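Local structure of TarM (Staphylococcus aureus subsp. aureus 21178, 4X7R) at residues 422-425 against 426-430; 358-361 against 362-366. The protein belongs to the GT-B clan, with two domains built around parallel sheets that flank a cleft holding uridine-5'-diphosphate, and a large added antiparallel sheet. The protein carries 1 engineered substitution. All blocks are in the same frame, centred on the assembly; numbering follows the deposited sequence.

Interaction 1 (422-425 against 426-430); sequences FDIK and YGPSD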
loop_
_atom_site.group_PDB
_atom_site.type_symbol
_atom_site.label_atom_id
_atom_site.label_comp_id
_atom_site.label_asym_id
_atom_site.label_seq_id
_atom_site.Cartn_x
_atom_site.Cartn_y
_atom_site.Cartn_z
ATOM N N PHE A 422 6.950 -12.713 -18.244
ATOM C CA PHE A 422 8.364 -12.538 -18.539
ATOM C C PHE A 422 9.140 -13.228 -17.402
ATOM O O PHE A 422 8.773 -13.046 -16.236
ATOM C CB PHE A 422 8.745 -11.045 -18.645
ATOM C CG PHE A 422 8.340 -10.333 -19.922
ATOM C CD1 PHE A 422 8.305 -11.008 -21.137
ATOM C CD2 PHE A 422 8.039 -8.976 -19.914
ATOM C CE1 PHE A 422 7.958 -10.341 -22.323
ATOM C CE2 PHE A 422 7.691 -8.308 -21.101
ATOM C CZ PHE A 422 7.659 -8.994 -22.299
ATOM N N ASP A 423 10.138 -14.080 -17.740
ATOM C CA ASP A 423 10.962 -14.787 -16.754
ATOM C C ASP A 423 11.923 -13.766 -16.120
ATOM O O ASP A 423 12.992 -13.497 -16.669
ATOM C CB ASP A 423 11.740 -15.970 -17.398
ATOM C CG ASP A 423 12.359 -16.924 -16.373
ATOM O OD1 ASP A 423 12.422 -16.559 -15.173
ATOM O OD2 ASP A 423 12.782 -18.025 -16.765
ATOM N N ILE A 424 11.513 -13.167 -14.990
ATOM C CA ILE A 424 12.266 -12.107 -14.301
ATOM C C ILE A 424 12.531 -12.469 -12.812
ATOM O O ILE A 424 11.886 -13.361 -12.258
ATOM C CB ILE A 424 11.499 -10.732 -14.445
ATOM C CG1 ILE A 424 10.037 -10.783 -13.916
ATOM C CG2 ILE A 424 11.504 -10.213 -15.885
ATOM C CD1 ILE A 424 9.832 -10.507 -12.491
ATOM N N LYS A 425 13.433 -11.733 -12.161
ATOM C CA LYS A 425 13.718 -11.882 -10.734
ATOM C C LYS A 425 12.731 -10.947 -9.977
ATOM O O LYS A 425 12.705 -9.749 -10.236
ATOM C CB LYS A 425 15.185 -11.506 -10.415
ATOM C CG LYS A 425 16.225 -12.588 -10.806
ATOM C CD LYS A 425 17.636 -12.176 -10.306
ATOM C CE LYS A 425 18.720 -13.212 -10.534
ATOM N NZ LYS A 425 18.622 -14.413 -9.667
ATOM N N TYR A 426 11.930 -11.460 -9.023
ATOM C CA TYR A 426 11.848 -12.844 -8.564
ATOM C C TYR A 426 10.413 -13.303 -8.558
ATOM O O TYR A 426 9.505 -12.485 -8.381
ATOM C CB TYR A 426 12.357 -12.904 -7.121
ATOM C CG TYR A 426 13.791 -12.469 -6.978
ATOM C CD1 TYR A 426 14.837 -13.338 -7.287
ATOM C CD2 TYR A 426 14.111 -11.180 -6.552
ATOM C CE1 TYR A 426 16.161 -12.934 -7.178
ATOM C CE2 TYR A 426 15.440 -10.766 -6.428
ATOM C CZ TYR A 426 16.462 -11.649 -6.752
ATOM O OH TYR A 426 17.777 -11.277 -6.631
ATOM N N GLY A 427 10.219 -14.610 -8.684
ATOM C CA GLY A 427 8.899 -15.193 -8.564
ATOM C C GLY A 427 8.435 -16.107 -9.669
ATOM O O GLY A 427 8.192 -17.280 -9.384
ATOM N N PRO A 428 8.204 -15.608 -10.919
ATOM C CA PRO A 428 7.592 -16.467 -11.951
ATOM C C PRO A 428 8.128 -17.879 -12.123
ATOM O O PRO A 428 7.328 -18.802 -12.109
ATOM C CB PRO A 428 7.673 -15.618 -13.226
ATOM C CG PRO A 428 7.628 -14.237 -12.734
ATOM C CD PRO A 428 8.371 -14.226 -11.422
ATOM N N SER A 429 9.458 -18.061 -12.202
ATOM C CA SER A 429 10.061 -19.404 -12.410
ATOM C C SER A 429 9.950 -20.320 -11.192
ATOM O O SER A 429 10.195 -21.509 -11.309
ATOM C CB SER A 429 11.504 -19.296 -12.903
ATOM O OG SER A 429 12.271 -18.571 -11.958
ATOM N N ASP A 430 9.569 -19.781 -10.031
ATOM C CA ASP A 430 9.350 -20.613 -8.849
ATOM C C ASP A 430 8.079 -21.415 -9.025
ATOM O O ASP A 430 8.031 -22.583 -8.620
ATOM C CB ASP A 430 9.179 -19.756 -7.600
ATOM C CG ASP A 430 10.457 -19.308 -6.952
ATOM O OD1 ASP A 430 11.523 -19.436 -7.587
ATOM O OD2 ASP A 430 10.407 -18.893 -5.791
HETATM O O HOH W 1 11.157 -15.866 -12.821
#

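Interaction 2 (358-361 against 362-366); sequences GSVK and DKIAK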
loop_
_atom_site.group_PDB
_atom_site.type_symbol
_atom_site.label_atom_id
_atom_site.label_comp_id
_atom_site.label_asym_id
_atom_site.label_seq_id
_atom_site.Cartn_x
_atom_site.Cartn_y
_atom_site.Cartn_z
ATOM N N GLY A 358 -3.243 3.863 -10.888
ATOM C CA GLY A 358 -1.868 4.268 -10.631
ATOM C C GLY A 358 -1.350 5.327 -11.573
ATOM O O GLY A 358 -2.042 5.704 -12.519
ATOM N N SER A 359 -0.110 5.779 -11.320
ATOM C CA SER A 359 0.582 6.855 -12.036
ATOM C C SER A 359 0.598 6.782 -13.562
ATOM O O SER A 359 0.480 7.827 -14.200
ATOM C CB SER A 359 1.987 7.066 -11.479
ATOM O OG SER A 359 2.810 5.928 -11.664
ATOM N N VAL A 360 0.708 5.566 -14.141
ATOM C CA VAL A 360 0.771 5.326 -15.590
ATOM C C VAL A 360 -0.593 5.154 -16.297
ATOM O O VAL A 360 -0.606 5.099 -17.531
ATOM C CB VAL A 360 1.765 4.183 -15.973
ATOM C CG1 VAL A 360 3.152 4.402 -15.365
ATOM C CG2 VAL A 360 1.213 2.803 -15.612
ATOM N N LYS A 361 -1.717 5.037 -15.545
ATOM C CA LYS A 361 -3.062 4.823 -16.121
ATOM C C LYS A 361 -3.410 5.736 -17.303
ATOM O O LYS A 361 -3.871 5.230 -18.330
ATOM C CB LYS A 361 -4.178 4.838 -15.058
ATOM C CG LYS A 361 -5.501 4.272 -15.586
ATOM C CD LYS A 361 -6.614 4.263 -14.557
ATOM C CE LYS A 361 -7.822 3.521 -15.077
ATOM N NZ LYS A 361 -9.098 4.147 -14.631
ATOM N N ASP A 362 -3.171 7.058 -17.165
ATOM C CA ASP A 362 -3.445 8.038 -18.224
ATOM C C ASP A 362 -2.559 7.843 -19.458
ATOM O O ASP A 362 -3.065 7.886 -20.585
ATOM C CB ASP A 362 -3.350 9.473 -17.690
ATOM C CG ASP A 362 -4.408 9.821 -16.660
ATOM O OD1 ASP A 362 -5.516 9.227 -16.714
ATOM O OD2 ASP A 362 -4.149 10.715 -15.823
ATOM N N LYS A 363 -1.244 7.580 -19.238
ATOM C CA LYS A 363 -0.249 7.327 -20.292
ATOM C C LYS A 363 -0.692 6.121 -21.093
ATOM O O LYS A 363 -0.652 6.158 -22.322
ATOM C CB LYS A 363 1.171 7.095 -19.716
ATOM C CG LYS A 363 1.521 7.893 -18.439
ATOM C CD LYS A 363 1.902 9.360 -18.706
ATOM C CE LYS A 363 1.895 10.213 -17.454
ATOM N NZ LYS A 363 0.520 10.610 -17.050
ATOM N N ILE A 364 -1.181 5.079 -20.390
ATOM C CA ILE A 364 -1.677 3.824 -20.967
ATOM C C ILE A 364 -2.972 4.045 -21.756
ATOM O O ILE A 364 -3.096 3.483 -22.841
ATOM C CB ILE A 364 -1.750 2.677 -19.898
ATOM C CG1 ILE A 364 -0.343 2.325 -19.325
ATOM C CG2 ILE A 364 -2.480 1.420 -20.405
ATOM C CD1 ILE A 364 0.785 1.969 -20.358
ATOM N N ALA A 365 -3.906 4.892 -21.235
ATOM C CA ALA A 365 -5.172 5.240 -21.900
ATOM C C ALA A 365 -4.891 5.889 -23.271
ATOM O O ALA A 365 -5.410 5.418 -24.295
ATOM C CB ALA A 365 -5.996 6.170 -21.023
ATOM N N LYS A 366 -3.992 6.907 -23.290
ATOM C CA LYS A 366 -3.532 7.608 -24.495
ATOM C C LYS A 366 -2.869 6.618 -25.453
ATOM O O LYS A 366 -3.035 6.745 -26.662
ATOM C CB LYS A 366 -2.518 8.694 -24.109
ATOM C CG LYS A 366 -2.670 10.001 -24.873
ATOM C CD LYS A 366 -2.110 11.162 -24.066
ATOM C CE LYS A 366 -2.275 12.481 -24.782
ATOM N NZ LYS A 366 -1.811 13.628 -23.953
#

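Interaction 1 (422-425 against 426-430)
K425 lies across one face of the aromatic ring of Y426, the next residue in the chain, and this is the closely fitted part of the turn. CB of K425 sits over the middle of the ring, 3.6 Å from the centroid and only 10° off the ring normal, a CH-pi contact; CD of K425 continues over the same face to within 3.5 Å of CE1 of Y426. The lysine chain runs extended through chi3 and bends at chi4 (-71°), where NZ forms a salt bridge with OD2 of D289. The hydroxyl of Y426 is hydrogen-bonded to the same oxygen, OD2 of D289, so that one carboxylate oxygen holds the far ends of both side chains. A cis peptide joins K425 to Y426 and brings their CA atoms within 3.0 Å of each other. Further round the turn the contact is apolar: CD1 of I424 reaches to 4.1 Å from CD of P428, while L440 of the neighbouring strand touches the proline. In this GT-B protein the segment leads from the end of strand 419-422, in the six-stranded parallel sheet, into the short, weakly bonded helix 428-431, and G427 lies near the bound (2S)-2,3-dihydroxypropyl 2-acetamido-2-deoxy-alpha-D-glucopyranoside. D430 N donates to G427 O at 2.9 Å. The other side of the turn is looser and hydrated. CB of S429, an exposed residue, comes no nearer to OD1 of D423 than 3.7 Å, and water 1 bridges the two residues. This water donates to OD1 of D423 and to O of I424, the latter at 2.7 Å, and accepts from the backbone N of S429 at 2.8 Å.

Interaction 2 (358-361 against 362-366)
Two backbone hydrogen bonds carry the chain from V360 and K361 into the helix. I364 N donates to V360 O at 2.9 Å, nearly in line with the carbonyl (C=O...N 169°), and A365 N donates to K361 O, also at 2.9 Å, from a position tilted 21° out of the carbonyl plane. CG1 of I364 also comes within 3.3 Å of V360 O, the oxygen that its own N bonds. Just before them, K361 N bonds to G358 O at 3.1 Å and closes a type I beta turn. Apolar contact follows the same i to i+4 spacing: V360 and I364 lie side by side and point the same way, with CG2 of V360 4.1 Å from CG1 of I364. Beyond this pair, L379 of strand 377-381 and I337 of helix 333-346 pack on I364, which is buried. Among the charged side chains, K363 curls back toward the turn through its bend at chi2 (-79°), yet its NZ stays 4.0 Å from S359 O. Here the beta turn and the start of helix 361-370 form the strand-to-helix connection of a beta-alpha-beta crossover between the adjacent parallel strands 351-355 and 377-381 of a Rossmann-like GT-B domain.

Interaction 2 comes first along the chain and interaction 1 some sixty residues later, both in the part of the chain that belongs to the group 1 glycosyl transferase family. Their centres are 25 Å apart and their nearest atoms about 12 Å apart, without touching. Each follows a strand of the same six-stranded parallel sheet and leads into a helix: strand 351-355 into helix 361-370, and strand 419-422 into helix 428-431. These strands stand on either side of the central pair 320-324 and 395-398. Both connections approach the bound ligands, the side chain of K361 and the residue G427 each lying about 9 Å from uridine-5'-diphosphate, consistent with the cleft of a GT-B fold lying along the strand ends.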